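Local coordinates for protein arylesterase (Sulfolobus solfataricus, PDB 5L2P) that hydrolyses aromatic esters, p-nitrophenyl fatty acid esters and organophosphates such as paraoxon, as a serine esterase of the GDXG lipolytic family, at residues P123-D128 with G159-A164; P5-F10 with N277-A282; Y25-I30 with L116-K121; A259-L264 with T271-V276. All coordinates share one frame; numbering follows the deposited sequence.

Contact 1 of 4, residues P123-D128 with G159-A164; sequences PTAVYD and GNLVAA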
loop_
_atom_site.group_PDB
_atom_site.type_symbol
_atom_site.label_atom_id
_atom_site.label_comp_id
_atom_site.label_asym_id
_atom_site.label_seq_id
_atom_site.Cartn_x
_atom_site.Cartn_y
_atom_site.Cartn_z
ATOM N N PRO A 123 -24.075 22.694 -11.782
ATOM C CA PRO A 123 -24.599 21.396 -11.328
ATOM C C PRO A 123 -25.718 20.768 -12.207
ATOM O O PRO A 123 -26.503 19.985 -11.697
ATOM C CB PRO A 123 -25.152 21.752 -9.936
ATOM C CG PRO A 123 -25.707 23.112 -10.152
ATOM C CD PRO A 123 -24.847 23.803 -11.205
ATOM N N THR A 124 -25.760 21.082 -13.498
ATOM C CA THR A 124 -26.864 20.667 -14.369
ATOM C C THR A 124 -27.065 19.164 -14.386
ATOM O O THR A 124 -28.165 18.685 -14.134
ATOM C CB THR A 124 -26.636 21.138 -15.832
ATOM O OG1 THR A 124 -26.430 22.549 -15.877
ATOM C CG2 THR A 124 -27.843 20.812 -16.736
ATOM N N ALA A 125 -25.994 18.412 -14.638
ATOM C CA ALA A 125 -26.044 16.922 -14.602
ATOM C C ALA A 125 -26.609 16.354 -13.303
ATOM O O ALA A 125 -27.380 15.386 -13.324
ATOM C CB ALA A 125 -24.663 16.317 -14.837
ATOM N N VAL A 126 -26.247 16.961 -12.168
ATOM C CA VAL A 126 -26.698 16.450 -10.872
ATOM C C VAL A 126 -28.199 16.625 -10.728
ATOM O O VAL A 126 -28.914 15.715 -10.275
ATOM C CB VAL A 126 -25.994 17.144 -9.691
ATOM C CG1 VAL A 126 -26.514 16.583 -8.366
ATOM C CG2 VAL A 126 -24.480 16.972 -9.818
ATOM N N TYR A 127 -28.678 17.802 -11.102
ATOM C CA TYR A 127 -30.120 18.071 -11.043
ATOM C C TYR A 127 -30.939 17.330 -12.099
ATOM O O TYR A 127 -32.088 16.967 -11.813
ATOM C CB TYR A 127 -30.391 19.566 -11.083
ATOM C CG TYR A 127 -30.039 20.227 -9.774
ATOM C CD1 TYR A 127 -30.751 19.918 -8.611
ATOM C CD2 TYR A 127 -28.989 21.138 -9.682
ATOM C CE1 TYR A 127 -30.419 20.490 -7.397
ATOM C CE2 TYR A 127 -28.662 21.739 -8.460
ATOM C CZ TYR A 127 -29.378 21.398 -7.328
ATOM O OH TYR A 127 -29.095 21.953 -6.119
ATOM N N ASP A 128 -30.360 17.087 -13.276
ATOM C CA ASP A 128 -31.046 16.275 -14.283
ATOM C C ASP A 128 -31.281 14.868 -13.767
ATOM O O ASP A 128 -32.363 14.302 -13.970
ATOM C CB ASP A 128 -30.251 16.181 -15.613
ATOM C CG ASP A 128 -30.410 17.413 -16.492
ATOM O OD1 ASP A 128 -31.124 18.362 -16.119
ATOM O OD2 ASP A 128 -29.767 17.452 -17.550
ATOM N N GLY A 159 -20.913 7.359 -11.069
ATOM C CA GLY A 159 -20.737 7.110 -9.654
ATOM C C GLY A 159 -20.703 8.392 -8.838
ATOM O O GLY A 159 -21.213 8.444 -7.720
ATOM N N ASN A 160 -20.080 9.431 -9.399
ATOM C CA ASN A 160 -20.152 10.780 -8.826
ATOM C C ASN A 160 -21.591 11.245 -8.639
ATOM O O ASN A 160 -21.945 11.792 -7.579
ATOM C CB ASN A 160 -19.457 11.783 -9.722
ATOM C CG ASN A 160 -19.571 13.207 -9.208
ATOM O OD1 ASN A 160 -20.176 14.100 -9.855
ATOM N ND2 ASN A 160 -18.948 13.452 -8.038
ATOM N N LEU A 161 -22.404 11.028 -9.697
ATOM C CA LEU A 161 -23.813 11.460 -9.728
ATOM C C LEU A 161 -24.685 10.666 -8.751
ATOM O O LEU A 161 -25.606 11.212 -8.160
ATOM C CB LEU A 161 -24.338 11.369 -11.145
ATOM C CG LEU A 161 -23.681 12.332 -12.152
ATOM C CD1 LEU A 161 -23.953 11.940 -13.594
ATOM C CD2 LEU A 161 -24.170 13.749 -11.885
ATOM N N VAL A 162 -24.341 9.395 -8.543
ATOM C CA VAL A 162 -24.963 8.574 -7.508
ATOM C C VAL A 162 -24.712 9.156 -6.094
ATOM O O VAL A 162 -25.631 9.299 -5.289
ATOM C CB VAL A 162 -24.442 7.124 -7.541
ATOM C CG1 VAL A 162 -24.825 6.369 -6.264
ATOM C CG2 VAL A 162 -24.977 6.381 -8.763
ATOM N N ALA A 163 -23.476 9.527 -5.821
ATOM C CA ALA A 163 -23.129 10.078 -4.488
ATOM C C ALA A 163 -23.768 11.445 -4.302
ATOM O O ALA A 163 -24.346 11.736 -3.234
ATOM C CB ALA A 163 -21.624 10.173 -4.306
ATOM N N ALA A 164 -23.725 12.271 -5.361
ATOM C CA ALA A 164 -24.289 13.637 -5.302
ATOM C C ALA A 164 -25.812 13.610 -5.116
ATOM O O ALA A 164 -26.360 14.372 -4.351
ATOM C CB ALA A 164 -23.916 14.415 -6.556
#
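Val126, Ala125, Leu161 and Ala164 make a buried helix-helix contact of the alpha/beta hydrolase fold, between the first turn of helix 124-138 and the early part of helix 157-171. The latter follows the GxSxG nucleophile elbow that carries the inferred nucleophile Ser156. The axes of the two short segments approach to 9.6 Å at a signed crossing angle of -66°, and the contact is confined to these four apolar residues, burying 168 Å² in all. In the close part, Leu161 directs one branch, CD2, into helix 124-138; this methyl lies 3.9 Å from Ala125 CB and 3.8 Å from Val126 N, so it rests partly on backbone. Tyr114 and Tyr217 add cover from a loop and from helix 212-217. Away from this patch the first turn is looser: Pro123 and Thr124 are partly exposed, and the exposed Tyr127 starts its side chain away from helix 157-171. Buried Asp128 turns to Arg115 in a salt bridge. Val126 divides its two methyls between Leu161 and Ala164: CG2, beside the backbone N, stands 3.8 Å from Leu161 CD2, while Val126 CG1, anti to that N (chi1 179°), touches Ala164 CB at 3.8 Å.

Contact 2 of 4, residues P5-F10 with N277-A282; sequences PEVRNF and NGNVHA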
loop_
_atom_site.group_PDB
_atom_site.type_symbol
_atom_site.label_atom_id
_atom_site.label_comp_id
_atom_site.label_asym_id
_atom_site.label_seq_id
_atom_site.Cartn_x
_atom_site.Cartn_y
_atom_site.Cartn_z
ATOM N N PRO A 5 -3.972 -10.097 -18.603
ATOM C CA PRO A 5 -3.423 -10.047 -19.979
ATOM C C PRO A 5 -4.347 -9.448 -21.051
ATOM O O PRO A 5 -3.879 -8.740 -21.912
ATOM C CB PRO A 5 -3.128 -11.525 -20.302
ATOM C CG PRO A 5 -2.819 -12.118 -18.959
ATOM C CD PRO A 5 -3.755 -11.423 -17.985
ATOM N N GLU A 6 -5.642 -9.744 -20.992
ATOM C CA GLU A 6 -6.615 -9.145 -21.921
ATOM C C GLU A 6 -6.681 -7.636 -21.749
ATOM O O GLU A 6 -6.836 -6.904 -22.716
ATOM C CB GLU A 6 -8.032 -9.785 -21.817
ATOM C CG GLU A 6 -8.692 -9.735 -20.435
ATOM C CD GLU A 6 -10.031 -10.487 -20.317
ATOM O OE1 GLU A 6 -10.728 -10.667 -21.365
ATOM O OE2 GLU A 6 -10.382 -10.895 -19.164
ATOM N N VAL A 7 -6.564 -7.165 -20.514
ATOM C CA VAL A 7 -6.581 -5.726 -20.238
ATOM C C VAL A 7 -5.295 -5.070 -20.729
ATOM O O VAL A 7 -5.314 -3.986 -21.284
ATOM C CB VAL A 7 -6.788 -5.444 -18.743
ATOM C CG1 VAL A 7 -6.679 -3.932 -18.447
ATOM C CG2 VAL A 7 -8.143 -5.987 -18.301
ATOM N N ARG A 8 -4.174 -5.734 -20.499
ATOM C CA ARG A 8 -2.879 -5.239 -20.953
ATOM C C ARG A 8 -2.854 -5.101 -22.507
ATOM O O ARG A 8 -2.376 -4.116 -23.037
ATOM C CB ARG A 8 -1.805 -6.215 -20.520
ATOM C CG ARG A 8 -0.373 -5.755 -20.705
ATOM C CD ARG A 8 0.501 -6.975 -20.465
ATOM N NE ARG A 8 1.947 -6.746 -20.396
ATOM C CZ ARG A 8 2.652 -6.566 -19.274
ATOM N NH1 ARG A 8 2.062 -6.505 -18.077
ATOM N NH2 ARG A 8 3.967 -6.406 -19.349
ATOM N N ASN A 9 -3.364 -6.110 -23.202
ATOM C CA ASN A 9 -3.464 -6.096 -24.634
ATOM C C ASN A 9 -4.375 -4.946 -25.135
ATOM O O ASN A 9 -4.056 -4.262 -26.127
ATOM C CB ASN A 9 -3.969 -7.472 -25.141
ATOM C CG ASN A 9 -2.943 -8.584 -24.961
ATOM O OD1 ASN A 9 -1.836 -8.347 -24.447
ATOM N ND2 ASN A 9 -3.296 -9.802 -25.399
ATOM N N PHE A 10 -5.479 -4.724 -24.429
ATOM C CA PHE A 10 -6.368 -3.618 -24.736
ATOM C C PHE A 10 -5.644 -2.264 -24.663
ATOM O O PHE A 10 -5.846 -1.388 -25.518
ATOM C CB PHE A 10 -7.615 -3.646 -23.814
ATOM C CG PHE A 10 -8.444 -2.393 -23.873
ATOM C CD1 PHE A 10 -9.323 -2.176 -24.924
ATOM C CD2 PHE A 10 -8.311 -1.410 -22.897
ATOM C CE1 PHE A 10 -10.082 -1.010 -24.993
ATOM C CE2 PHE A 10 -9.039 -0.229 -22.966
ATOM C CZ PHE A 10 -9.929 -0.027 -24.014
ATOM N N ASN A 277 -9.324 -6.645 -8.327
ATOM C CA ASN A 277 -7.913 -6.639 -8.632
ATOM C C ASN A 277 -7.597 -6.908 -10.127
ATOM O O ASN A 277 -8.374 -7.499 -10.844
ATOM C CB ASN A 277 -7.176 -7.630 -7.729
ATOM C CG ASN A 277 -7.274 -7.277 -6.203
ATOM O OD1 ASN A 277 -7.235 -6.118 -5.791
ATOM N ND2 ASN A 277 -7.409 -8.305 -5.379
ATOM N N GLY A 278 -6.423 -6.453 -10.568
ATOM C CA GLY A 278 -5.909 -6.705 -11.897
ATOM C C GLY A 278 -6.669 -6.009 -13.007
ATOM O O GLY A 278 -6.545 -6.367 -14.180
ATOM N N ASN A 279 -7.409 -4.973 -12.626
ATOM C CA ASN A 279 -8.257 -4.235 -13.519
ATOM C C ASN A 279 -8.076 -2.768 -13.413
ATOM O O ASN A 279 -7.675 -2.264 -12.379
ATOM C CB ASN A 279 -9.715 -4.580 -13.314
ATOM C CG ASN A 279 -10.111 -5.875 -14.021
ATOM O OD1 ASN A 279 -10.634 -5.874 -15.156
ATOM N ND2 ASN A 279 -9.776 -6.974 -13.401
ATOM N N VAL A 280 -8.316 -2.106 -14.544
ATOM C CA VAL A 280 -8.177 -0.672 -14.634
ATOM C C VAL A 280 -9.551 -0.054 -14.476
ATOM O O VAL A 280 -10.522 -0.743 -14.239
ATOM C CB VAL A 280 -7.477 -0.246 -15.949
ATOM C CG1 VAL A 280 -6.078 -0.859 -16.012
ATOM C CG2 VAL A 280 -8.324 -0.573 -17.179
ATOM N N HIS A 281 -9.614 1.256 -14.567
ATOM C CA HIS A 281 -10.858 1.982 -14.379
ATOM C C HIS A 281 -11.986 1.445 -15.255
ATOM O O HIS A 281 -11.827 1.251 -16.462
ATOM C CB HIS A 281 -10.618 3.451 -14.679
ATOM C CG HIS A 281 -11.842 4.296 -14.599
ATOM N ND1 HIS A 281 -12.423 4.667 -13.406
ATOM C CD2 HIS A 281 -12.596 4.856 -15.572
ATOM C CE1 HIS A 281 -13.476 5.425 -13.647
ATOM N NE2 HIS A 281 -13.612 5.543 -14.956
ATOM N N ALA A 282 -13.118 1.192 -14.610
ATOM C CA ALA A 282 -14.350 0.719 -15.298
ATOM C C ALA A 282 -14.230 -0.680 -15.932
ATOM O O ALA A 282 -15.086 -1.086 -16.654
ATOM C CB ALA A 282 -14.810 1.755 -16.288
#
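The flat amide of Asn279 meets Val7 through its oxygen: Asn279 OD1 lies 4.0 Å from Val7 CG2, and the two side chains cross at about a right angle. On the nitrogen side, Asn279 ND2 donates to Asn277 O at 3.0 Å with an N-H...O angle of 160°. That acceptor lies in the amide plane, a geometry that fixes the rotation of the group. Farther along, the ring of His281 has Ala282 CB 3.8 Å above one face, offset toward the rim, while its two nitrogens hydrogen-bond, ND1 to Asp251 and NE2 to Ser156, completing the inferred Ser-His-Asp triad. Replacing Asn279 by an alanine would probably leave Asn277 O without this donor and open a gap beside Val7 CG2, freeing the turn to shift. The apolar half of the contact is valine on valine. Val7 CG1 packs 3.9 Å from Val280 CG2 and 4.0 Å from Val280 CG1, the side chains sliding past each other in opposite directions. Thus Val7, the buried residue of this turn, covers the chain just before the triad histidine. Helix 5-17 is also tied to the C-terminal helix 287-305 by the Glu6-Arg288 salt bridge, and the chain turns its corner at Asn277 and Gly278, between strand 271-276 and the short strand 279-280.

Contact 3 of 4, residues Y25-I30 with L116-K121; sequences YQFQEI and LAPEYK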
loop_
_atom_site.group_PDB
_atom_site.type_symbol
_atom_site.label_atom_id
_atom_site.label_comp_id
_atom_site.label_asym_id
_atom_site.label_seq_id
_atom_site.Cartn_x
_atom_site.Cartn_y
_atom_site.Cartn_z
ATOM N N TYR A 25 -8.345 16.012 -34.486
ATOM C CA TYR A 25 -9.795 15.967 -34.353
ATOM C C TYR A 25 -10.337 17.115 -33.507
ATOM O O TYR A 25 -9.665 17.620 -32.620
ATOM C CB TYR A 25 -10.208 14.639 -33.709
ATOM C CG TYR A 25 -9.705 13.416 -34.449
ATOM C CD1 TYR A 25 -10.136 13.136 -35.757
ATOM C CD2 TYR A 25 -8.813 12.531 -33.847
ATOM C CE1 TYR A 25 -9.685 12.011 -36.442
ATOM C CE2 TYR A 25 -8.358 11.410 -34.518
ATOM C CZ TYR A 25 -8.792 11.151 -35.813
ATOM O OH TYR A 25 -8.334 10.035 -36.476
ATOM N N GLN A 26 -11.574 17.503 -33.778
ATOM C CA GLN A 26 -12.301 18.495 -32.973
ATOM C C GLN A 26 -12.935 17.749 -31.811
ATOM O O GLN A 26 -13.016 16.500 -31.830
ATOM C CB GLN A 26 -13.403 19.172 -33.809
ATOM C CG GLN A 26 -12.969 19.621 -35.205
ATOM C CD GLN A 26 -13.989 19.294 -36.285
ATOM O OE1 GLN A 26 -14.464 20.188 -36.954
ATOM N NE2 GLN A 26 -14.325 18.007 -36.452
ATOM N N PHE A 27 -13.423 18.499 -30.820
ATOM C CA PHE A 27 -13.958 17.892 -29.606
ATOM C C PHE A 27 -15.144 16.967 -29.882
ATOM O O PHE A 27 -15.227 15.861 -29.330
ATOM C CB PHE A 27 -14.328 18.944 -28.550
ATOM C CG PHE A 27 -14.964 18.352 -27.320
ATOM C CD1 PHE A 27 -14.230 17.563 -26.431
ATOM C CD2 PHE A 27 -16.293 18.544 -27.073
ATOM C CE1 PHE A 27 -14.826 16.990 -25.315
ATOM C CE2 PHE A 27 -16.897 17.993 -25.952
ATOM C CZ PHE A 27 -16.168 17.203 -25.076
ATOM N N GLN A 28 -16.057 17.414 -30.723
ATOM C CA GLN A 28 -17.240 16.618 -31.039
ATOM C C GLN A 28 -16.903 15.260 -31.667
ATOM O O GLN A 28 -17.566 14.260 -31.375
ATOM C CB GLN A 28 -18.159 17.410 -31.960
ATOM C CG GLN A 28 -18.777 18.621 -31.275
ATOM C CD GLN A 28 -19.940 18.254 -30.365
ATOM O OE1 GLN A 28 -20.257 17.070 -30.162
ATOM N NE2 GLN A 28 -20.608 19.281 -29.831
ATOM N N GLU A 29 -15.889 15.229 -32.528
ATOM C CA GLU A 29 -15.455 13.969 -33.123
ATOM C C GLU A 29 -14.780 13.044 -32.099
ATOM O O GLU A 29 -14.946 11.838 -32.169
ATOM C CB GLU A 29 -14.539 14.208 -34.318
ATOM C CG GLU A 29 -15.188 15.044 -35.401
ATOM C CD GLU A 29 -16.524 14.476 -35.872
ATOM O OE1 GLU A 29 -16.547 13.298 -36.304
ATOM O OE2 GLU A 29 -17.552 15.197 -35.797
ATOM N N ILE A 30 -14.047 13.619 -31.146
ATOM C CA ILE A 30 -13.458 12.844 -30.041
ATOM C C ILE A 30 -14.545 12.250 -29.145
ATOM O O ILE A 30 -14.472 11.079 -28.765
ATOM C CB ILE A 30 -12.452 13.681 -29.209
ATOM C CG1 ILE A 30 -11.219 13.996 -30.080
ATOM C CG2 ILE A 30 -12.015 12.930 -27.949
ATOM C CD1 ILE A 30 -10.367 15.122 -29.570
ATOM N N LEU A 116 -24.672 17.239 -20.567
ATOM C CA LEU A 116 -23.229 17.130 -20.441
ATOM C C LEU A 116 -22.495 18.467 -20.581
ATOM O O LEU A 116 -23.000 19.411 -21.223
ATOM C CB LEU A 116 -22.686 16.182 -21.520
ATOM C CG LEU A 116 -23.309 14.783 -21.568
ATOM C CD1 LEU A 116 -22.693 13.980 -22.690
ATOM C CD2 LEU A 116 -23.131 14.057 -20.245
ATOM N N ALA A 117 -21.302 18.539 -19.977
ATOM C CA ALA A 117 -20.382 19.656 -20.196
ATOM C C ALA A 117 -19.597 19.425 -21.491
ATOM O O ALA A 117 -19.567 18.300 -21.993
ATOM C CB ALA A 117 -19.430 19.772 -19.034
ATOM N N PRO A 118 -18.979 20.477 -22.062
ATOM C CA PRO A 118 -18.966 21.878 -21.650
ATOM C C PRO A 118 -20.249 22.692 -21.937
ATOM O O PRO A 118 -20.333 23.842 -21.522
ATOM C CB PRO A 118 -17.809 22.449 -22.477
ATOM C CG PRO A 118 -17.868 21.705 -23.751
ATOM C CD PRO A 118 -18.277 20.301 -23.355
ATOM N N GLU A 119 -21.228 22.111 -22.612
ATOM C CA GLU A 119 -22.449 22.842 -22.949
ATOM C C GLU A 119 -23.186 23.212 -21.661
ATOM O O GLU A 119 -23.590 24.338 -21.483
ATOM C CB GLU A 119 -23.365 22.002 -23.856
ATOM C CG GLU A 119 -22.768 21.703 -25.232
ATOM C CD GLU A 119 -21.977 20.393 -25.302
ATOM O OE1 GLU A 119 -21.469 19.911 -24.249
ATOM O OE2 GLU A 119 -21.816 19.857 -26.420
ATOM N N TYR A 120 -23.367 22.247 -20.775
ATOM C CA TYR A 120 -24.065 22.462 -19.516
ATOM C C TYR A 120 -23.147 22.093 -18.361
ATOM O O TYR A 120 -22.757 20.927 -18.192
ATOM C CB TYR A 120 -25.321 21.620 -19.463
ATOM C CG TYR A 120 -26.306 21.981 -20.534
ATOM C CD1 TYR A 120 -26.267 21.337 -21.791
ATOM C CD2 TYR A 120 -27.272 22.965 -20.320
ATOM C CE1 TYR A 120 -27.173 21.649 -22.779
ATOM C CE2 TYR A 120 -28.179 23.294 -21.316
ATOM C CZ TYR A 120 -28.136 22.628 -22.538
ATOM O OH TYR A 120 -29.048 22.944 -23.529
ATOM N N LYS A 121 -22.784 23.102 -17.588
ATOM C CA LYS A 121 -21.813 22.942 -16.544
ATOM C C LYS A 121 -22.492 22.461 -15.271
ATOM O O LYS A 121 -23.725 22.481 -15.166
ATOM C CB LYS A 121 -21.086 24.261 -16.275
ATOM C CG LYS A 121 -20.037 24.587 -17.333
ATOM C CD LYS A 121 -19.116 25.695 -16.859
ATOM C CE LYS A 121 -18.097 26.012 -17.918
ATOM N NZ LYS A 121 -16.930 25.101 -17.820
#
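Phe27 and Pro118 approach each other from opposite directions, joining the start of helix 27-39 to the loop between strand 108-112 and helix 124-138 of the alpha/beta hydrolase fold. The CA atoms of this nearest pair are still 10.2 Å apart, evidence that side chains alone span the junction. With CG anti to its backbone N (chi1 176°), Phe27 extends its ring from the first helical turn, and Phe27 CE2 reaches Pro118 CD at 3.7 Å. Phe27 CZ follows at 4.1 Å from the same Pro118 CD; the approach to the ring is oblique. The cis peptide between Ala117 and Pro118 is part of the loop geometry that presents this carbon. Tyr212 and Met216 of helix 212-217 also pack against Phe27, and Met216 touches Pro118 as well, so the three elements converge here. On the more exposed flank, Gln28 and Glu119 likewise come from opposite directions, both chains bent at chi2 and their amide and carboxylate planes turned 67° apart. Their separation marks this as proximity alone; the carboxylate's salt bridge is to Arg31, one turn farther along the helix. That salt bridge is the polar tie between the loop and helix 27-39. Gln28 NE2 stands 3.7 Å from Glu119 OE2, the oxygen that Arg31 grips.

Contact 4 of 4, residues A259-L264 with T271-V276; sequences AYAYRL and TLSFRV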
loop_
_atom_site.group_PDB
_atom_site.type_symbol
_atom_site.label_atom_id
_atom_site.label_comp_id
_atom_site.label_asym_id
_atom_site.label_seq_id
_atom_site.Cartn_x
_atom_site.Cartn_y
_atom_site.Cartn_z
ATOM N N ALA A 259 -12.096 5.488 0.324
ATOM C CA ALA A 259 -12.320 6.512 1.335
ATOM C C ALA A 259 -13.770 6.886 1.566
ATOM O O ALA A 259 -14.200 7.063 2.697
ATOM C CB ALA A 259 -11.550 7.758 0.960
ATOM N N TYR A 260 -14.531 7.040 0.484
ATOM C CA TYR A 260 -15.962 7.355 0.543
ATOM C C TYR A 260 -16.726 6.239 1.238
ATOM O O TYR A 260 -17.568 6.487 2.076
ATOM C CB TYR A 260 -16.516 7.538 -0.881
ATOM C CG TYR A 260 -17.975 7.985 -0.924
ATOM C CD1 TYR A 260 -18.347 9.264 -0.565
ATOM C CD2 TYR A 260 -18.979 7.117 -1.324
ATOM C CE1 TYR A 260 -19.680 9.673 -0.597
ATOM C CE2 TYR A 260 -20.312 7.513 -1.340
ATOM C CZ TYR A 260 -20.653 8.786 -0.956
ATOM O OH TYR A 260 -21.978 9.219 -0.948
ATOM N N ALA A 261 -16.389 5.005 0.897
ATOM C CA ALA A 261 -17.015 3.845 1.488
ATOM C C ALA A 261 -16.688 3.755 2.978
ATOM O O ALA A 261 -17.558 3.457 3.777
ATOM C CB ALA A 261 -16.565 2.593 0.778
ATOM N N TYR A 262 -15.455 4.046 3.374
ATOM C CA TYR A 262 -15.150 4.066 4.810
ATOM C C TYR A 262 -15.892 5.181 5.541
ATOM O O TYR A 262 -16.401 4.961 6.632
ATOM C CB TYR A 262 -13.652 4.105 5.131
ATOM C CG TYR A 262 -13.445 4.184 6.639
ATOM C CD1 TYR A 262 -13.942 3.192 7.495
ATOM C CD2 TYR A 262 -12.779 5.263 7.213
ATOM C CE1 TYR A 262 -13.780 3.285 8.874
ATOM C CE2 TYR A 262 -12.597 5.366 8.584
ATOM C CZ TYR A 262 -13.118 4.382 9.420
ATOM O OH TYR A 262 -12.956 4.466 10.786
ATOM N N ARG A 263 -15.961 6.360 4.939
ATOM C CA ARG A 263 -16.695 7.464 5.528
ATOM C C ARG A 263 -18.173 7.146 5.786
ATOM O O ARG A 263 -18.745 7.582 6.808
ATOM C CB ARG A 263 -16.574 8.734 4.676
ATOM C CG ARG A 263 -15.262 9.452 4.893
ATOM C CD ARG A 263 -15.277 10.373 6.099
ATOM N NE ARG A 263 -16.036 11.607 5.887
ATOM C CZ ARG A 263 -15.659 12.617 5.091
ATOM N NH1 ARG A 263 -14.530 12.545 4.346
ATOM N NH2 ARG A 263 -16.430 13.704 5.012
ATOM N N LEU A 264 -18.791 6.428 4.857
ATOM C CA LEU A 264 -20.157 5.956 5.041
ATOM C C LEU A 264 -20.237 4.972 6.220
ATOM O O LEU A 264 -21.127 5.081 7.023
ATOM C CB LEU A 264 -20.669 5.276 3.784
ATOM C CG LEU A 264 -20.905 6.211 2.570
ATOM C CD1 LEU A 264 -21.258 5.380 1.332
ATOM C CD2 LEU A 264 -21.970 7.282 2.762
ATOM N N THR A 271 -22.695 -0.727 4.456
ATOM C CA THR A 271 -21.887 -0.554 3.269
ATOM C C THR A 271 -21.080 -1.807 3.006
ATOM O O THR A 271 -20.468 -2.376 3.875
ATOM C CB THR A 271 -20.864 0.602 3.439
ATOM O OG1 THR A 271 -21.538 1.809 3.778
ATOM C CG2 THR A 271 -20.127 0.918 2.189
ATOM N N LEU A 272 -21.095 -2.222 1.750
ATOM C CA LEU A 272 -20.162 -3.180 1.202
ATOM C C LEU A 272 -19.252 -2.413 0.266
ATOM O O LEU A 272 -19.648 -1.549 -0.445
ATOM C CB LEU A 272 -20.905 -4.289 0.488
ATOM C CG LEU A 272 -20.049 -5.396 -0.077
ATOM C CD1 LEU A 272 -19.500 -6.297 1.016
ATOM C CD2 LEU A 272 -20.878 -6.209 -1.089
ATOM N N SER A 273 -17.986 -2.712 0.315
ATOM C CA SER A 273 -16.970 -2.064 -0.461
ATOM C C SER A 273 -15.987 -3.133 -0.860
ATOM O O SER A 273 -15.407 -3.828 -0.030
ATOM C CB SER A 273 -16.261 -1.004 0.376
ATOM O OG SER A 273 -15.153 -0.468 -0.324
ATOM N N PHE A 274 -15.798 -3.311 -2.145
ATOM C CA PHE A 274 -14.788 -4.272 -2.574
ATOM C C PHE A 274 -14.002 -3.706 -3.708
ATOM O O PHE A 274 -14.471 -2.826 -4.388
ATOM C CB PHE A 274 -15.368 -5.660 -2.909
ATOM C CG PHE A 274 -16.414 -5.647 -3.957
ATOM C CD1 PHE A 274 -17.737 -5.451 -3.627
ATOM C CD2 PHE A 274 -16.075 -5.887 -5.286
ATOM C CE1 PHE A 274 -18.705 -5.433 -4.602
ATOM C CE2 PHE A 274 -17.024 -5.879 -6.273
ATOM C CZ PHE A 274 -18.341 -5.641 -5.942
ATOM N N ARG A 275 -12.773 -4.183 -3.846
ATOM C CA ARG A 275 -11.839 -3.743 -4.860
ATOM C C ARG A 275 -11.600 -4.900 -5.840
ATOM O O ARG A 275 -11.259 -6.005 -5.416
ATOM C CB ARG A 275 -10.531 -3.370 -4.230
ATOM C CG ARG A 275 -9.429 -2.981 -5.228
ATOM C CD ARG A 275 -8.046 -3.091 -4.547
ATOM N NE ARG A 275 -7.825 -2.062 -3.528
ATOM C CZ ARG A 275 -6.623 -1.713 -3.092
ATOM N NH1 ARG A 275 -5.556 -2.369 -3.463
ATOM N NH2 ARG A 275 -6.489 -0.670 -2.319
ATOM N N VAL A 276 -11.812 -4.640 -7.141
ATOM C CA VAL A 276 -11.546 -5.646 -8.175
ATOM C C VAL A 276 -10.064 -5.571 -8.579
ATOM O O VAL A 276 -9.598 -4.542 -9.104
ATOM C CB VAL A 276 -12.429 -5.429 -9.408
ATOM C CG1 VAL A 276 -12.128 -6.464 -10.484
ATOM C CG2 VAL A 276 -13.912 -5.466 -9.021
#
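Ala261 and Ser273 form the centre of the contact, their CA atoms 6.2 Å apart where helix 254-266 passes strand 271-276. Van der Waals packing carries it. Ala261 CB sits against the whole serine side chain, 3.6 Å from Ser273 CB and 3.5 Å from Ser273 OG. Thr271 uses both branches, a chi1 of -56° putting OG1 beside the backbone N and CG2 anti to it: Thr271 CG2 lies 3.9 Å from Ala261 O and 4.2 Å from Ala261 CB, while Thr271 OG1 rests 3.6 Å from Leu264 CB. Small groups on both sides suit the 8.5 Å approach of the segment axes.

The two hydroxyls at this interface find their hydrogen-bonding partners elsewhere. Thr271 OG1 is bonded to Val269 O, in the turn that leads into the strand, and Ser273 OG is bonded to Asn277 ND2 of a second subunit. Toward the helix carbons, each oxygen makes only van der Waals contact.

The segments run nearly antiparallel, at 157°, as expected for the return limb of the beta-alpha-beta unit made by strand 242-248, helix 254-266 and strand 271-276. Ala261 and Leu264 also pack on strand 242-248. Strand 271-276 is outermost in its own chain, but Phe274 to Val276 pair antiparallel with a strand of the second subunit, so the sheet continues across that interface, and helix 287-305 covers its other face through Leu272 and Phe274.

Along the chain, contact 2 closes a long loop by bringing helix 5-17 to residues 277-282, and contacts 3, 1 and 4 follow in series inside it. Contacts 3 and 1 adjoin at residues 121 to 123, with centres 18 Å apart; contacts 4 and 2 adjoin at residues 276 and 277, with centres 21 Å apart. Contacts 1 and 4 touch directly, Ala163 CB lying 3.5 Å from Tyr260 OH, so helices 157-171 and 254-266 are linked beside the central sheet. Contacts 3 and 4 are the most distant pair, about 32 Å between centres. Contacts 2 and 3 attach helices 5-17 and 27-39 to the hydrolase core at separate points, contact 2 next to the inferred catalytic histidine.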